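Local coordinates for putative uncharacterized protein TTHA0988 (PDB 3OEP) that is of unknown function but fuses homologues of KipI and KipA, two modules of the cyclophilin-like clan, in one chain once taken for an allophanate hydrolase, at residues 6-11 and 397-402; 403-408 and 468-473; 22-27 and 44-49; 11-16 and 434-439. One frame throughout, in Å; residues are numbered along the deposited sequence.

How the interactions relate
Interactions 2 and 3 are buried and wholly apolar, each laying a helix against a strand inside one family region. Interactions 1 and 4 are surface contacts that bring the chain start to the second carboxyltransferase-type region; the first mixes aromatic, cationic and apolar groups, the second rests on one leucine methyl. Strand 3-8 of interaction 1 pairs with strand 45-50 of interaction 3, while 397-402 bonds to strand 467-472 of interaction 2. The loop leading into helix 15-30 makes interaction 4, the helix itself interaction 3. Tyr6 and Arg8 find polar partners in Pro439 and Glu438 of 434-439, while Gln399 divides between Glu438 and Lys468 of interaction 2.

Interaction 1: 6-11 and 397-402; sequences YLRFGE and GPQFAG
Pro398 sets its pyrrolidine ring against two side chains, Tyr6 and Arg8, that reach out from the same side of edge strand 3-8. Its CB is the point on which both converge. Tyr6 CE2 lies 3.7 Å from Pro398 CB, the aromatic ring meeting the proline at a slant, and Tyr6 CE2 is also 3.8 Å from Pro398 CG. A chi1 of -64° directs the tyrosine ring outward to the turn formed by Gly397 to Phe400.

Arg8 runs out almost fully extended from CG to NE. Its NH2 hangs over one face of the Tyr6 ring, displaced toward the rim and 3.6 Å above the ring plane. The same NH2 presents the edge of the guanidinium to the proline, with Arg8 NH2 to Pro398 CB at 3.5 Å. Gln399 comes near as well, its amide plane standing at 90° to the guanidinium, but Gln399 NE2 and Arg8 NH2 remain 4.0 Å apart. Both groups turn instead to the Glu438 carboxylate: Arg8 NH1 forms a salt bridge to OE2, and Gln399 NE2 a hydrogen bond to OE1. Gln399 OE1 accepts from the backbone N of Lys468, so the amide is held at both ends.

The Tyr6 hydroxyl donates to the carbonyl of Pro439, which anchors the far end of the ring. Replacing Tyr6 with an alanine would probably leave that carbonyl without its donor and Pro398 CB without its aromatic neighbour. Across the two segments themselves there is no hydrogen bond, so the join between the two family regions combines direct nonpolar packing with polar links relayed through strand 437-439.

Interaction 2: 403-408 and 468-473; sequences EAFRAL and KPALVD
Ala404 and Leu408, one helical turn apart, face Pro469 and Ala470 where helix 402-408 lies on strand 467-472. The first bump is a methyl: Ala404 CB rests on the proline ring, 3.7 Å from Pro469 CB, with Pro469 CG only slightly farther at 4.0 Å. The second comes from the strand. Ala470 CB points into the notch between Phe405 and Leu408, touching Leu408 CD1 at 3.9 Å and lying a looser 4.4 Å from Phe405 CD2, with the phenyl ring slanted to it.

The two alanines, Ala404 and Ala470, probably allow the close approach: the axes of helix 403-408 and strand 468-472 come to within 8.0 Å, at an angle of 46° between their directions. Leu394 of the adjoining strand 390-396 packs on Phe405, Leu408 and Ala470, and Val430 packs on Ala404 and Leu408. The helix is thus packed against strands 390-396 and 467-472 of this cyclophilin-like region. No hydrogen bond passes between the two segments; with no polar pair across it, the contact depends on the fit of apolar surfaces.

Interaction 3: 22-27 and 44-49; sequences LALAEA and GVLYLE
Leu46 spreads its two methyl branches beneath Leu24 and Ala25, consecutive residues of helix 15-30, and these two pairs make up the contact. Followed from its start, 22-27 opens with Leu22, whose side chain leaves for Pro41 on the neighbouring strand 36-42. Leu24 comes next toward the strand. Here the beta carbon does the touching, with Leu24 CB 3.7 Å from Leu46 CD2. The rest of the leucine is directed onward, its branched end going to Phe9.

The helix sits on an antiparallel sheet in the order 3-8, 45-50, 36-42. Strands 3-8 and 36-42 run parallel, joined through helix 15-30, and strand 45-50 is inserted between them in the opposite direction, which is the split beta-alpha-beta arrangement. Leu46 lies on this central strand and thus under the middle of the crossover.

Ala25 follows, with Ala25 CB 3.7 Å from Leu46 CD1 and also against Pro41. The Leu46 side chain owes its reach toward the helix to a CG anti to the backbone N (chi1 177°), while chi2 of 59° turns the fork so that CD1 goes to Ala25 and CD2 to Leu24. With only a methyl at Ala25, the backbones draw near, and the CA atoms of Ala25 and Leu46 are 7.2 Å apart. Ala27, one turn on from Ala23, packs against Leu67 beyond helix 57-66. That second helix takes over Leu48, the next strand residue on the same face as Leu46, through Leu60 and Leu64.

Interaction 4: 11-16 and 434-439; sequences EGVSEE and EGLSEP
Leu436 turns its CG to the side of its own backbone N, opposite the carbonyl carbon (chi1 -85°), and a second torsion of 178° then stretches CD1 straight out to Gly12 and Val13. That one methyl carries the contact. It comes down on the glycine backbone, with Leu436 CD1 3.6 Å from Gly12 C and equally far from Gly12 CA. It then grazes the next residue, Leu436 CD1 being 4.1 Å from Val13 N and 4.3 Å from Val13 CG2.

Gly12 has a positive phi of 66°, and a side chain built on it would point away from the leucine, so the face offered to CD1 is bare main chain. Val13 also packs on Tyr115, Ala127 and Val155, and Ser14 closes the loop as N-cap of helix 15-30 through its OG to Ala17 N. On the other side, the chain bends a corner at Leu436 between strands 434-435 and 437-439, and the leucine also meets Tyr43.

Here the tether between the chain start and the second family region is slight: no hydrogen bond spans the segments, and a single methyl laid on a peptide gives dispersion contact with little directional preference.

Interaction 1: 6-11 and 397-402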
# COMPACT_ATOMS: atom_id res chain seq x y z
N TYR A 6 6.90 14.49 9.76
CA TYR A 6 7.28 15.12 8.51
C TYR A 6 8.30 16.23 8.76
O TYR A 6 8.14 17.03 9.68
CB TYR A 6 6.06 15.73 7.83
CG TYR A 6 4.99 14.75 7.38
CD1 TYR A 6 4.94 14.29 6.07
CD2 TYR A 6 4.02 14.30 8.28
CE1 TYR A 6 3.96 13.39 5.66
CE2 TYR A 6 3.02 13.40 7.87
CZ TYR A 6 2.99 12.96 6.56
OH TYR A 6 2.03 12.08 6.14
N LEU A 7 9.36 16.24 7.95
CA LEU A 7 10.26 17.38 7.87
C LEU A 7 9.95 18.11 6.57
O LEU A 7 9.73 17.47 5.52
CB LEU A 7 11.71 16.91 7.90
CG LEU A 7 12.12 16.12 9.14
CD1 LEU A 7 13.59 15.74 9.04
CD2 LEU A 7 11.83 16.88 10.43
N ARG A 8 9.89 19.43 6.63
CA ARG A 8 9.47 20.24 5.49
C ARG A 8 10.52 21.31 5.22
O ARG A 8 10.80 22.14 6.08
CB ARG A 8 8.10 20.86 5.77
CG ARG A 8 7.02 19.82 6.06
CD ARG A 8 5.70 20.42 6.53
NE ARG A 8 4.74 19.35 6.83
CZ ARG A 8 4.04 18.68 5.92
NH1 ARG A 8 4.16 18.95 4.62
NH2 ARG A 8 3.21 17.72 6.30
N PHE A 9 11.10 21.26 4.02
CA PHE A 9 12.25 22.09 3.67
C PHE A 9 11.93 23.23 2.70
O PHE A 9 12.79 24.06 2.40
CB PHE A 9 13.36 21.22 3.09
CG PHE A 9 13.83 20.16 4.03
CD1 PHE A 9 14.57 20.49 5.15
CD2 PHE A 9 13.50 18.83 3.83
CE1 PHE A 9 15.00 19.53 6.04
CE2 PHE A 9 13.91 17.86 4.72
CZ PHE A 9 14.67 18.20 5.82
N GLY A 10 10.69 23.26 2.21
CA GLY A 10 10.24 24.33 1.34
C GLY A 10 8.97 23.92 0.62
O GLY A 10 8.78 22.74 0.33
N GLU A 11 8.10 24.89 0.35
CA GLU A 11 6.81 24.62 -0.27
C GLU A 11 6.93 24.46 -1.78
O GLU A 11 7.92 24.89 -2.39
CB GLU A 11 5.81 25.74 0.06
N GLY A 397 -3.36 15.43 12.50
CA GLY A 397 -2.67 15.05 11.28
C GLY A 397 -1.87 16.20 10.70
O GLY A 397 -1.92 17.33 11.21
N PRO A 398 -1.13 15.94 9.61
CA PRO A 398 -0.25 16.96 9.03
C PRO A 398 -0.99 18.16 8.44
O PRO A 398 -0.40 19.25 8.32
CB PRO A 398 0.52 16.18 7.96
CG PRO A 398 -0.35 15.03 7.62
CD PRO A 398 -1.03 14.66 8.90
N GLN A 399 -2.26 17.99 8.08
CA GLN A 399 -3.10 19.09 7.61
C GLN A 399 -4.20 19.40 8.63
O GLN A 399 -5.33 19.74 8.26
CB GLN A 399 -3.72 18.77 6.25
CG GLN A 399 -2.73 18.81 5.10
CD GLN A 399 -1.86 17.58 5.02
OE1 GLN A 399 -2.36 16.45 5.04
NE2 GLN A 399 -0.55 17.79 4.92
N PHE A 400 -3.85 19.30 9.91
CA PHE A 400 -4.79 19.58 10.98
C PHE A 400 -5.52 20.91 10.78
O PHE A 400 -4.90 21.92 10.43
CB PHE A 400 -4.07 19.59 12.33
CG PHE A 400 -4.97 19.94 13.49
CD1 PHE A 400 -5.13 21.25 13.89
CD2 PHE A 400 -5.65 18.94 14.16
CE1 PHE A 400 -5.97 21.57 14.95
CE2 PHE A 400 -6.49 19.25 15.22
CZ PHE A 400 -6.64 20.56 15.62
N ALA A 401 -6.82 20.87 11.00
CA ALA A 401 -7.66 22.05 11.08
C ALA A 401 -8.62 21.80 12.22
O ALA A 401 -9.22 20.73 12.29
CB ALA A 401 -8.42 22.27 9.78
N GLY A 402 -8.76 22.77 13.11
CA GLY A 402 -9.63 22.62 14.27
C GLY A 402 -11.05 22.24 13.90
O GLY A 402 -11.65 21.37 14.52

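Interaction 2: 403-408 and 468-473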
# COMPACT_ATOMS: atom_id res chain seq x y z
N GLU A 403 -11.59 22.89 12.87
CA GLU A 403 -12.97 22.62 12.45
C GLU A 403 -13.15 21.20 11.89
O GLU A 403 -14.22 20.60 12.05
CB GLU A 403 -13.46 23.67 11.45
CG GLU A 403 -13.69 25.05 12.06
CD GLU A 403 -14.65 25.02 13.25
OE1 GLU A 403 -15.67 24.30 13.20
OE2 GLU A 403 -14.38 25.73 14.25
N ALA A 404 -12.12 20.68 11.25
CA ALA A 404 -12.14 19.30 10.76
C ALA A 404 -12.12 18.33 11.94
O ALA A 404 -12.88 17.38 11.98
CB ALA A 404 -10.96 19.04 9.83
N PHE A 405 -11.24 18.59 12.91
CA PHE A 405 -11.13 17.73 14.09
C PHE A 405 -12.45 17.73 14.87
O PHE A 405 -12.94 16.69 15.31
CB PHE A 405 -9.97 18.20 14.98
CG PHE A 405 -9.50 17.17 15.97
CD1 PHE A 405 -9.98 17.17 17.27
CD2 PHE A 405 -8.56 16.22 15.60
CE1 PHE A 405 -9.54 16.22 18.19
CE2 PHE A 405 -8.11 15.26 16.51
CZ PHE A 405 -8.61 15.27 17.81
N ARG A 406 -13.05 18.92 15.00
CA ARG A 406 -14.32 19.09 15.68
C ARG A 406 -15.43 18.31 14.97
O ARG A 406 -16.19 17.59 15.61
CB ARG A 406 -14.67 20.58 15.74
CG ARG A 406 -15.83 20.92 16.63
CD ARG A 406 -16.01 22.42 16.69
NE ARG A 406 -17.27 22.77 17.35
CZ ARG A 406 -17.48 22.80 18.66
NH1 ARG A 406 -18.68 23.13 19.12
NH2 ARG A 406 -16.51 22.50 19.52
N ALA A 407 -15.48 18.43 13.65
CA ALA A 407 -16.48 17.71 12.83
C ALA A 407 -16.36 16.20 12.97
O ALA A 407 -17.36 15.48 13.09
CB ALA A 407 -16.33 18.10 11.36
N LEU A 408 -15.12 15.70 12.96
CA LEU A 408 -14.87 14.27 13.09
C LEU A 408 -15.35 13.73 14.44
O LEU A 408 -15.83 12.60 14.51
CB LEU A 408 -13.38 13.96 12.89
CG LEU A 408 -12.91 14.02 11.44
CD1 LEU A 408 -11.40 14.15 11.35
CD2 LEU A 408 -13.40 12.79 10.68
N LYS A 468 -4.96 15.33 5.24
CA LYS A 468 -5.12 14.44 6.38
C LYS A 468 -5.17 15.29 7.65
O LYS A 468 -4.13 15.58 8.25
CB LYS A 468 -3.97 13.43 6.43
CG LYS A 468 -4.04 12.32 5.36
CD LYS A 468 -3.42 12.75 4.03
CE LYS A 468 -3.62 11.70 2.93
NZ LYS A 468 -3.31 12.17 1.53
N PRO A 469 -6.38 15.73 8.05
CA PRO A 469 -6.45 16.58 9.25
C PRO A 469 -6.25 15.82 10.56
O PRO A 469 -5.94 16.43 11.59
CB PRO A 469 -7.87 17.17 9.18
CG PRO A 469 -8.64 16.21 8.34
CD PRO A 469 -7.66 15.70 7.32
N ALA A 470 -6.43 14.51 10.51
CA ALA A 470 -6.29 13.67 11.69
C ALA A 470 -5.67 12.33 11.33
O ALA A 470 -5.59 11.96 10.15
CB ALA A 470 -7.65 13.47 12.35
N LEU A 471 -5.24 11.62 12.37
CA LEU A 471 -4.72 10.26 12.27
C LEU A 471 -5.43 9.41 13.32
O LEU A 471 -5.60 9.85 14.45
CB LEU A 471 -3.22 10.23 12.59
CG LEU A 471 -2.29 11.23 11.93
CD1 LEU A 471 -0.89 11.11 12.53
CD2 LEU A 471 -2.26 11.01 10.44
N VAL A 472 -5.81 8.19 12.95
CA VAL A 472 -6.26 7.23 13.95
C VAL A 472 -5.05 6.74 14.74
O VAL A 472 -4.02 6.37 14.16
CB VAL A 472 -7.00 6.04 13.32
CG1 VAL A 472 -7.32 4.98 14.38
CG2 VAL A 472 -8.28 6.52 12.63
N ASP A 473 -5.18 6.74 16.06
CA ASP A 473 -4.15 6.24 16.97
C ASP A 473 -3.74 4.83 16.55
O ASP A 473 -4.60 3.98 16.36
CB ASP A 473 -4.70 6.24 18.39
CG ASP A 473 -3.63 6.03 19.45
OD1 ASP A 473 -3.45 6.93 20.30
OD2 ASP A 473 -2.98 4.97 19.44

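Interaction 3: 22-27 and 44-49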
# COMPACT_ATOMS: atom_id res chain seq x y z
N LEU A 22 15.89 14.62 -0.35
CA LEU A 22 16.50 13.45 -1.00
C LEU A 22 17.83 13.05 -0.38
O LEU A 22 18.08 11.86 -0.18
CB LEU A 22 16.71 13.71 -2.50
CG LEU A 22 15.72 13.09 -3.48
CD1 LEU A 22 14.27 13.19 -3.02
CD2 LEU A 22 15.89 13.72 -4.85
N ALA A 23 18.68 14.04 -0.07
CA ALA A 23 19.99 13.77 0.52
C ALA A 23 19.82 13.04 1.85
O ALA A 23 20.57 12.09 2.16
CB ALA A 23 20.77 15.07 0.72
N LEU A 24 18.84 13.48 2.63
CA LEU A 24 18.57 12.88 3.93
C LEU A 24 17.97 11.49 3.77
O LEU A 24 18.42 10.55 4.44
CB LEU A 24 17.64 13.78 4.75
CG LEU A 24 18.28 15.11 5.18
CD1 LEU A 24 17.26 16.02 5.86
CD2 LEU A 24 19.48 14.87 6.09
N ALA A 25 16.98 11.34 2.91
CA ALA A 25 16.36 10.04 2.68
C ALA A 25 17.38 9.03 2.18
O ALA A 25 17.43 7.90 2.67
CB ALA A 25 15.20 10.14 1.70
N GLU A 26 18.20 9.43 1.21
CA GLU A 26 19.20 8.54 0.62
C GLU A 26 20.21 8.06 1.66
O GLU A 26 20.54 6.88 1.69
CB GLU A 26 19.93 9.23 -0.55
CG GLU A 26 19.08 9.30 -1.80
CD GLU A 26 19.67 10.17 -2.90
OE1 GLU A 26 20.73 10.81 -2.69
OE2 GLU A 26 19.06 10.23 -3.99
N ALA A 27 20.68 8.97 2.50
CA ALA A 27 21.64 8.63 3.55
C ALA A 27 21.05 7.62 4.54
O ALA A 27 21.74 6.68 4.96
CB ALA A 27 22.12 9.88 4.27
N GLY A 44 9.48 18.98 -1.33
CA GLY A 44 10.29 19.47 -0.21
C GLY A 44 10.03 18.78 1.12
O GLY A 44 10.45 19.27 2.15
N VAL A 45 9.34 17.64 1.10
CA VAL A 45 8.91 16.97 2.33
C VAL A 45 9.62 15.63 2.49
O VAL A 45 9.78 14.89 1.52
CB VAL A 45 7.40 16.73 2.31
CG1 VAL A 45 6.95 16.05 3.59
CG2 VAL A 45 6.65 18.04 2.11
N LEU A 46 10.01 15.32 3.73
CA LEU A 46 10.53 14.01 4.07
C LEU A 46 9.68 13.44 5.19
O LEU A 46 9.55 14.06 6.25
CB LEU A 46 12.00 14.11 4.51
CG LEU A 46 12.68 12.82 4.97
CD1 LEU A 46 12.65 11.76 3.88
CD2 LEU A 46 14.10 13.11 5.42
N TYR A 47 9.08 12.28 4.95
CA TYR A 47 8.31 11.58 5.97
C TYR A 47 9.15 10.44 6.53
O TYR A 47 9.67 9.61 5.78
CB TYR A 47 7.02 11.03 5.36
CG TYR A 47 6.16 10.27 6.34
CD1 TYR A 47 5.61 10.90 7.45
CD2 TYR A 47 5.88 8.91 6.16
CE1 TYR A 47 4.82 10.22 8.36
CE2 TYR A 47 5.08 8.21 7.07
CZ TYR A 47 4.55 8.88 8.17
OH TYR A 47 3.76 8.23 9.09
N LEU A 48 9.27 10.40 7.85
CA LEU A 48 10.01 9.34 8.53
C LEU A 48 9.06 8.55 9.39
O LEU A 48 8.31 9.13 10.19
CB LEU A 48 11.13 9.94 9.38
CG LEU A 48 12.18 10.76 8.62
CD1 LEU A 48 13.22 11.33 9.58
CD2 LEU A 48 12.85 9.92 7.53
N GLU A 49 9.07 7.23 9.22
CA GLU A 49 8.23 6.33 9.99
C GLU A 49 9.14 5.41 10.79
O GLU A 49 10.14 4.91 10.28
CB GLU A 49 7.35 5.52 9.04
CG GLU A 49 6.12 4.92 9.67
CD GLU A 49 5.40 3.99 8.72
OE1 GLU A 49 6.04 3.03 8.25
OE2 GLU A 49 4.21 4.22 8.42

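Interaction 4: 11-16 and 434-439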
# COMPACT_ATOMS: atom_id res chain seq x y z
N GLU A 11 8.10 24.89 0.35
CA GLU A 11 6.81 24.62 -0.27
C GLU A 11 6.93 24.46 -1.78
O GLU A 11 7.92 24.89 -2.39
CB GLU A 11 5.81 25.74 0.06
N GLY A 12 5.93 23.82 -2.37
CA GLY A 12 5.81 23.72 -3.82
C GLY A 12 6.89 22.90 -4.48
O GLY A 12 7.51 22.02 -3.87
N VAL A 13 7.12 23.20 -5.76
CA VAL A 13 8.17 22.56 -6.53
C VAL A 13 9.44 23.40 -6.39
O VAL A 13 9.67 24.34 -7.17
CB VAL A 13 7.76 22.41 -8.01
CG1 VAL A 13 8.84 21.67 -8.79
CG2 VAL A 13 6.43 21.67 -8.10
N SER A 14 10.22 23.09 -5.37
CA SER A 14 11.48 23.78 -5.10
C SER A 14 12.59 22.77 -5.28
O SER A 14 12.64 21.76 -4.57
CB SER A 14 11.49 24.32 -3.66
OG SER A 14 12.81 24.62 -3.23
N GLU A 15 13.49 23.03 -6.22
CA GLU A 15 14.60 22.11 -6.47
C GLU A 15 15.48 21.93 -5.23
O GLU A 15 15.83 20.80 -4.88
CB GLU A 15 15.44 22.57 -7.66
CG GLU A 15 16.57 21.60 -8.02
CD GLU A 15 17.34 22.00 -9.28
OE1 GLU A 15 16.83 22.82 -10.07
OE2 GLU A 15 18.46 21.48 -9.47
N GLU A 16 15.84 23.02 -4.56
CA GLU A 16 16.76 22.90 -3.43
C GLU A 16 16.09 22.21 -2.23
O GLU A 16 16.73 21.44 -1.53
CB GLU A 16 17.36 24.26 -3.05
CG GLU A 16 18.37 24.24 -1.90
CD GLU A 16 19.43 23.15 -1.99
OE1 GLU A 16 20.17 23.07 -2.99
OE2 GLU A 16 19.55 22.37 -1.02
N GLU A 434 -6.86 19.80 -0.69
CA GLU A 434 -5.95 19.13 -1.61
C GLU A 434 -4.74 20.02 -1.87
O GLU A 434 -4.87 21.25 -1.94
CB GLU A 434 -6.66 18.82 -2.92
CG GLU A 434 -5.84 17.98 -3.88
CD GLU A 434 -6.60 17.56 -5.12
OE1 GLU A 434 -7.63 18.20 -5.45
OE2 GLU A 434 -6.15 16.59 -5.78
N GLY A 435 -3.58 19.40 -2.02
CA GLY A 435 -2.33 20.10 -2.33
C GLY A 435 -1.40 19.16 -3.06
O GLY A 435 -1.83 18.12 -3.54
N LEU A 436 -0.11 19.51 -3.14
CA LEU A 436 0.88 18.61 -3.73
C LEU A 436 0.91 17.30 -2.96
O LEU A 436 0.69 17.28 -1.75
CB LEU A 436 2.29 19.22 -3.74
CG LEU A 436 2.71 20.15 -4.87
CD1 LEU A 436 4.13 20.65 -4.60
CD2 LEU A 436 2.64 19.47 -6.23
N SER A 437 1.19 16.21 -3.67
CA SER A 437 1.23 14.90 -3.04
C SER A 437 2.34 14.84 -2.01
O SER A 437 3.45 15.35 -2.24
CB SER A 437 1.42 13.79 -4.07
OG SER A 437 0.26 13.64 -4.87
N GLU A 438 2.03 14.26 -0.86
CA GLU A 438 3.04 13.97 0.14
C GLU A 438 2.85 12.56 0.65
O GLU A 438 1.81 11.94 0.41
CB GLU A 438 3.00 15.01 1.27
CG GLU A 438 1.82 14.88 2.21
CD GLU A 438 1.89 15.88 3.36
OE1 GLU A 438 1.25 15.62 4.40
OE2 GLU A 438 2.58 16.90 3.22
N PRO A 439 3.88 12.01 1.32
CA PRO A 439 3.80 10.65 1.80
C PRO A 439 2.62 10.44 2.74
O PRO A 439 2.35 11.28 3.61
CB PRO A 439 5.13 10.45 2.53
CG PRO A 439 6.04 11.45 1.90
CD PRO A 439 5.19 12.62 1.61